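Local coordinates for protein Xaa-Pro dipeptidase (Pyrococcus horikoshii, PDB 1WY2) that probably splits dipeptides that carry proline at the C-terminal position, as a cobalt-dependent metallopeptidase of the M24B family acting as a homodimer, at residues K27-Y32 against D123-K128; Y33-S38 against G43-T48. All coordinates share one frame; numbering follows the deposited sequence.

Contact 1. Residues K27-Y32 against D123-K128; sequences KNPNVY and DMRIIK
Pro29 CB lies loosely over one face of the Arg125 guanidinium, 4.4 Å from NH1; at its edge, near the plane, sits the amide oxygen of Asn30. The two residues belong to the first turn of helix 28-35, and Arg125 reaches them from the C-terminal part of helix 118-125, so the contact joins two helices of the creatinase/prolidase N-terminal domain. Arg125 NH1 donates to Asn30 OD1 at 2.8 Å, a bond of normal length but bent, with an N-H...O angle of 135°. The amide and guanidinium planes stand 64° apart, and the donor is tilted out of the carbonyl plane. A bend at chi3 (58°) swings NE and the guanidinium round, bringing NH1 to Asn30 OD1. The other branch of the guanidinium, NH2, forms salt bridges to Glu292 and Glu295, which tie it to the metallopeptidase part of the chain. Lys27 NZ, 6.0 Å from Arg125 NH1, is paired with Glu292 as well, and this shared acid probably offsets the like charges. Replacing Arg125 by a leucine would probably leave Asn30 OD1 without this donor and Glu292 and Glu295 with one cationic partner fewer. Asn30 ND2 donates to Glu94 and to a glycerol probably from the crystallisation liquor, which probably holds the amide's rotation. The Lys128 side chain folds back along the chain, so that NZ, also salt-bridged to Glu295, donates to Arg125 O at 2.8 Å.

Contact 2. Residues Y33-S38 against G43-T48; sequences YISGAS and GYILIT
Apolar contact is carried by one methyl: Ile45 CD1, at the end of its side chain, rests against two consecutive helix residues, 3.9 Å from Ile34 CB and equally 3.9 Å from Ser35 CB. It also lies 4.1 Å from Ile34 CG2, the branch that stands anti to the backbone N while CG1 lies beside that N (chi1 -60°). The two isoleucines meet at a slant, and no hydrogen bond links the segments. Helix 28-35 thus packs by its last turn on a face of the mixed six-stranded sheet of the N-terminal domain, where strand 44-48 runs between strands 22-25 and 51-57. Ile11 of helix 6-17 covers both Ile34 and Ile47, and Leu54 of strand 51-57 touches Ser35 and Ile45. The polar contacts of Ser35 OG are local to the helix end. This atom is hydrogen-bonded to Val31 O one turn back and accepts from Ala37 N at 3.1 Å in a fairly straight bond (159°), an ST turn. Between Ser35 and Ala37, Gly36 leaves the helix with a positive phi of 88°, where a side chain would press on the carbonyl O of Ser35.

From the N terminus, strand 22-25 leads into helix 28-35, which serves both contacts: its first turn meets 123-128 in contact 1, its last turn strand 44-48 in contact 2. Contact 2 closes a short loop of four residues, 39-42, soon after the helix ends. Contact 1 closes only when the chain returns at 123-128, after 90 residues, and contact 2 nests within that larger loop. Their centres lie 11 Å apart, and they touch directly: Tyr33 OH is probably hydrogen-bonded to Met124 O, and Arg125 CG packs on Tyr33 CZ. One helix therefore bridges the sheet and helix 118-125.

Contact 1. Residues K27-Y32 against D123-K128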
loop_
_atom_site.group_PDB
_atom_site.type_symbol
_atom_site.label_atom_id
_atom_site.label_comp_id
_atom_site.label_asym_id
_atom_site.label_seq_id
_atom_site.Cartn_x
_atom_site.Cartn_y
_atom_site.Cartn_z
ATOM N N LYS A 27 -10.465 3.536 7.834
ATOM C CA LYS A 27 -9.420 2.669 7.284
ATOM C C LYS A 27 -10.060 1.478 6.571
ATOM O O LYS A 27 -10.920 0.798 7.131
ATOM C CB LYS A 27 -8.480 2.190 8.392
ATOM C CG LYS A 27 -7.122 1.726 7.876
ATOM C CD LYS A 27 -6.196 1.282 9.003
ATOM C CE LYS A 27 -4.808 0.935 8.467
ATOM N NZ LYS A 27 -3.873 0.486 9.540
ATOM N N ASN A 28 -9.631 1.231 5.334
ATOM C CA ASN A 28 -10.174 0.154 4.510
ATOM C C ASN A 28 -10.438 -1.182 5.195
ATOM O O ASN A 28 -11.542 -1.728 5.096
ATOM C CB ASN A 28 -9.283 -0.073 3.288
ATOM C CG ASN A 28 -9.132 1.172 2.446
ATOM O OD1 ASN A 28 -10.105 1.881 2.189
ATOM N ND2 ASN A 28 -7.910 1.445 2.003
ATOM N N PRO A 29 -9.430 -1.745 5.882
ATOM C CA PRO A 29 -9.682 -3.030 6.543
ATOM C C PRO A 29 -10.803 -2.961 7.582
ATOM O O PRO A 29 -11.586 -3.904 7.716
ATOM C CB PRO A 29 -8.321 -3.386 7.153
ATOM C CG PRO A 29 -7.664 -2.053 7.346
ATOM C CD PRO A 29 -8.041 -1.305 6.093
ATOM N N ASN A 30 -10.888 -1.848 8.305
ATOM C CA ASN A 30 -11.933 -1.694 9.312
ATOM C C ASN A 30 -13.299 -1.475 8.679
ATOM O O ASN A 30 -14.313 -1.961 9.187
ATOM C CB ASN A 30 -11.599 -0.543 10.265
ATOM C CG ASN A 30 -10.391 -0.848 11.125
ATOM O OD1 ASN A 30 -10.171 -1.997 11.499
ATOM N ND2 ASN A 30 -9.613 0.175 11.453
ATOM N N VAL A 31 -13.338 -0.742 7.573
ATOM C CA VAL A 31 -14.608 -0.510 6.895
ATOM C C VAL A 31 -15.145 -1.852 6.411
ATOM O O VAL A 31 -16.338 -2.133 6.518
ATOM C CB VAL A 31 -14.441 0.441 5.695
ATOM C CG1 VAL A 31 -15.743 0.517 4.899
ATOM C CG2 VAL A 31 -14.048 1.817 6.193
ATOM N N TYR A 32 -14.255 -2.687 5.882
ATOM C CA TYR A 32 -14.660 -4.002 5.397
ATOM C C TYR A 32 -15.087 -4.890 6.560
ATOM O O TYR A 32 -16.110 -5.580 6.496
ATOM C CB TYR A 32 -13.509 -4.687 4.654
ATOM C CG TYR A 32 -13.854 -6.101 4.246
ATOM C CD1 TYR A 32 -14.759 -6.343 3.214
ATOM C CD2 TYR A 32 -13.342 -7.196 4.945
ATOM C CE1 TYR A 32 -15.153 -7.639 2.891
ATOM C CE2 TYR A 32 -13.733 -8.501 4.629
ATOM C CZ TYR A 32 -14.640 -8.711 3.603
ATOM O OH TYR A 32 -15.052 -9.992 3.297
ATOM N N ASP A 123 -9.800 -5.358 20.119
ATOM C CA ASP A 123 -10.445 -6.440 20.845
ATOM C C ASP A 123 -11.278 -7.347 19.943
ATOM O O ASP A 123 -11.376 -8.547 20.192
ATOM C CB ASP A 123 -11.299 -5.878 21.989
ATOM C CG ASP A 123 -10.455 -5.373 23.155
ATOM O OD1 ASP A 123 -9.210 -5.484 23.094
ATOM O OD2 ASP A 123 -11.034 -4.863 24.138
ATOM N N MET A 124 -11.871 -6.779 18.898
ATOM C CA MET A 124 -12.663 -7.573 17.967
ATOM C C MET A 124 -11.794 -8.322 16.960
ATOM O O MET A 124 -11.879 -9.544 16.846
ATOM C CB MET A 124 -13.651 -6.691 17.200
ATOM C CG MET A 124 -14.767 -6.101 18.047
ATOM S SD MET A 124 -16.033 -5.329 17.014
ATOM C CE MET A 124 -15.159 -3.855 16.468
ATOM N N ARG A 125 -10.941 -7.592 16.246
ATOM C CA ARG A 125 -10.103 -8.201 15.217
ATOM C C ARG A 125 -9.016 -9.166 15.686
ATOM O O ARG A 125 -8.629 -10.064 14.942
ATOM C CB ARG A 125 -9.475 -7.107 14.343
ATOM C CG ARG A 125 -10.457 -6.474 13.350
ATOM C CD ARG A 125 -9.817 -5.330 12.569
ATOM N NE ARG A 125 -8.628 -5.764 11.840
ATOM C CZ ARG A 125 -7.717 -4.936 11.339
ATOM N NH1 ARG A 125 -7.855 -3.624 11.480
ATOM N NH2 ARG A 125 -6.652 -5.423 10.714
ATOM N N ILE A 126 -8.543 -8.991 16.914
ATOM C CA ILE A 126 -7.480 -9.837 17.456
ATOM C C ILE A 126 -7.886 -11.300 17.668
ATOM O O ILE A 126 -7.032 -12.183 17.734
ATOM C CB ILE A 126 -6.935 -9.244 18.779
ATOM C CG1 ILE A 126 -5.536 -9.804 19.063
ATOM C CG2 ILE A 126 -7.898 -9.539 19.921
ATOM C CD1 ILE A 126 -4.792 -9.073 20.173
ATOM N N ILE A 127 -9.188 -11.549 17.779
ATOM C CA ILE A 127 -9.701 -12.907 17.947
ATOM C C ILE A 127 -10.420 -13.280 16.655
ATOM O O ILE A 127 -11.432 -12.674 16.305
ATOM C CB ILE A 127 -10.701 -13.000 19.118
ATOM C CG1 ILE A 127 -10.042 -12.506 20.410
ATOM C CG2 ILE A 127 -11.195 -14.443 19.265
ATOM C CD1 ILE A 127 -8.771 -13.243 20.799
ATOM N N LYS A 128 -9.893 -14.271 15.940
ATOM C CA LYS A 128 -10.491 -14.697 14.680
ATOM C C LYS A 128 -11.611 -15.715 14.874
ATOM O O LYS A 128 -11.534 -16.587 15.744
ATOM C CB LYS A 128 -9.422 -15.298 13.751
ATOM C CG LYS A 128 -8.631 -14.282 12.924
ATOM C CD LYS A 128 -7.815 -13.337 13.793
ATOM C CE LYS A 128 -7.021 -12.351 12.940
ATOM N NZ LYS A 128 -6.365 -11.285 13.772
#

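Contact 2. Residues Y33-S38 against G43-T48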
loop_
_atom_site.group_PDB
_atom_site.type_symbol
_atom_site.label_atom_id
_atom_site.label_comp_id
_atom_site.label_asym_id
_atom_site.label_seq_id
_atom_site.Cartn_x
_atom_site.Cartn_y
_atom_site.Cartn_z
ATOM N N TYR A 33 -14.296 -4.869 7.626
ATOM C CA TYR A 33 -14.580 -5.689 8.795
ATOM C C TYR A 33 -15.973 -5.425 9.351
ATOM O O TYR A 33 -16.709 -6.350 9.684
ATOM C CB TYR A 33 -13.552 -5.414 9.892
ATOM C CG TYR A 33 -13.658 -6.347 11.081
ATOM C CD1 TYR A 33 -13.267 -7.682 10.981
ATOM C CD2 TYR A 33 -14.136 -5.891 12.309
ATOM C CE1 TYR A 33 -13.343 -8.541 12.079
ATOM C CE2 TYR A 33 -14.217 -6.740 13.412
ATOM C CZ TYR A 33 -13.820 -8.062 13.290
ATOM O OH TYR A 33 -13.904 -8.905 14.375
ATOM N N ILE A 34 -16.333 -4.150 9.433
ATOM C CA ILE A 34 -17.620 -3.752 9.991
ATOM C C ILE A 34 -18.818 -3.783 9.036
ATOM O O ILE A 34 -19.906 -4.202 9.432
ATOM C CB ILE A 34 -17.504 -2.340 10.608
ATOM C CG1 ILE A 34 -16.447 -2.357 11.715
ATOM C CG2 ILE A 34 -18.846 -1.885 11.168
ATOM C CD1 ILE A 34 -16.067 -0.979 12.218
ATOM N N SER A 35 -18.624 -3.364 7.788
ATOM C CA SER A 35 -19.731 -3.310 6.828
ATOM C C SER A 35 -19.726 -4.370 5.732
ATOM O O SER A 35 -20.774 -4.674 5.153
ATOM C CB SER A 35 -19.766 -1.936 6.158
ATOM O OG SER A 35 -18.718 -1.821 5.208
ATOM N N GLY A 36 -18.556 -4.926 5.440
ATOM C CA GLY A 36 -18.464 -5.924 4.388
ATOM C C GLY A 36 -18.223 -5.270 3.037
ATOM O O GLY A 36 -18.065 -5.952 2.021
ATOM N N ALA A 37 -18.193 -3.941 3.028
ATOM C CA ALA A 37 -17.965 -3.168 1.806
ATOM C C ALA A 37 -16.484 -2.832 1.632
ATOM O O ALA A 37 -15.740 -2.736 2.610
ATOM C CB ALA A 37 -18.783 -1.884 1.849
ATOM N N SER A 38 -16.061 -2.642 0.386
ATOM C CA SER A 38 -14.667 -2.312 0.100
ATOM C C SER A 38 -14.530 -1.093 -0.813
ATOM O O SER A 38 -14.001 -1.194 -1.923
ATOM C CB SER A 38 -13.966 -3.510 -0.543
ATOM O OG SER A 38 -14.024 -4.644 0.298
ATOM N N GLY A 43 -14.382 5.577 1.765
ATOM C CA GLY A 43 -15.580 5.166 2.480
ATOM C C GLY A 43 -15.483 5.506 3.970
ATOM O O GLY A 43 -14.449 5.352 4.604
ATOM N N TYR A 44 -16.574 6.013 4.539
ATOM C CA TYR A 44 -16.580 6.400 5.943
ATOM C C TYR A 44 -17.822 5.886 6.651
ATOM O O TYR A 44 -18.940 6.165 6.225
ATOM C CB TYR A 44 -16.543 7.925 6.088
ATOM C CG TYR A 44 -15.485 8.604 5.252
ATOM C CD1 TYR A 44 -15.753 9.001 3.943
ATOM C CD2 TYR A 44 -14.209 8.832 5.762
ATOM C CE1 TYR A 44 -14.774 9.611 3.161
ATOM C CE2 TYR A 44 -13.223 9.439 4.990
ATOM C CZ TYR A 44 -13.512 9.826 3.691
ATOM O OH TYR A 44 -12.542 10.429 2.923
ATOM N N ILE A 45 -17.625 5.130 7.725
ATOM C CA ILE A 45 -18.753 4.623 8.495
ATOM C C ILE A 45 -18.950 5.525 9.705
ATOM O O ILE A 45 -18.004 5.796 10.447
ATOM C CB ILE A 45 -18.514 3.189 9.013
ATOM C CG1 ILE A 45 -18.240 2.240 7.846
ATOM C CG2 ILE A 45 -19.742 2.713 9.795
ATOM C CD1 ILE A 45 -17.958 0.813 8.273
ATOM N N LEU A 46 -20.173 6.013 9.891
ATOM C CA LEU A 46 -20.481 6.857 11.038
ATOM C C LEU A 46 -21.436 6.075 11.930
ATOM O O LEU A 46 -22.522 5.687 11.498
ATOM C CB LEU A 46 -21.139 8.169 10.596
ATOM C CG LEU A 46 -21.436 9.160 11.725
ATOM C CD1 LEU A 46 -20.140 9.554 12.420
ATOM C CD2 LEU A 46 -22.134 10.387 11.161
ATOM N N ILE A 47 -21.021 5.842 13.169
ATOM C CA ILE A 47 -21.831 5.095 14.122
ATOM C C ILE A 47 -22.319 5.987 15.258
ATOM O O ILE A 47 -21.528 6.695 15.888
ATOM C CB ILE A 47 -21.018 3.927 14.732
ATOM C CG1 ILE A 47 -20.616 2.943 13.630
ATOM C CG2 ILE A 47 -21.841 3.214 15.800
ATOM C CD1 ILE A 47 -19.589 1.910 14.065
ATOM N N THR A 48 -23.628 5.968 15.497
ATOM C CA THR A 48 -24.221 6.734 16.590
ATOM C C THR A 48 -24.896 5.715 17.502
ATOM O O THR A 48 -24.895 4.522 17.207
ATOM C CB THR A 48 -25.278 7.754 16.101
ATOM O OG1 THR A 48 -26.397 7.062 15.538
ATOM C CG2 THR A 48 -24.680 8.681 15.066
#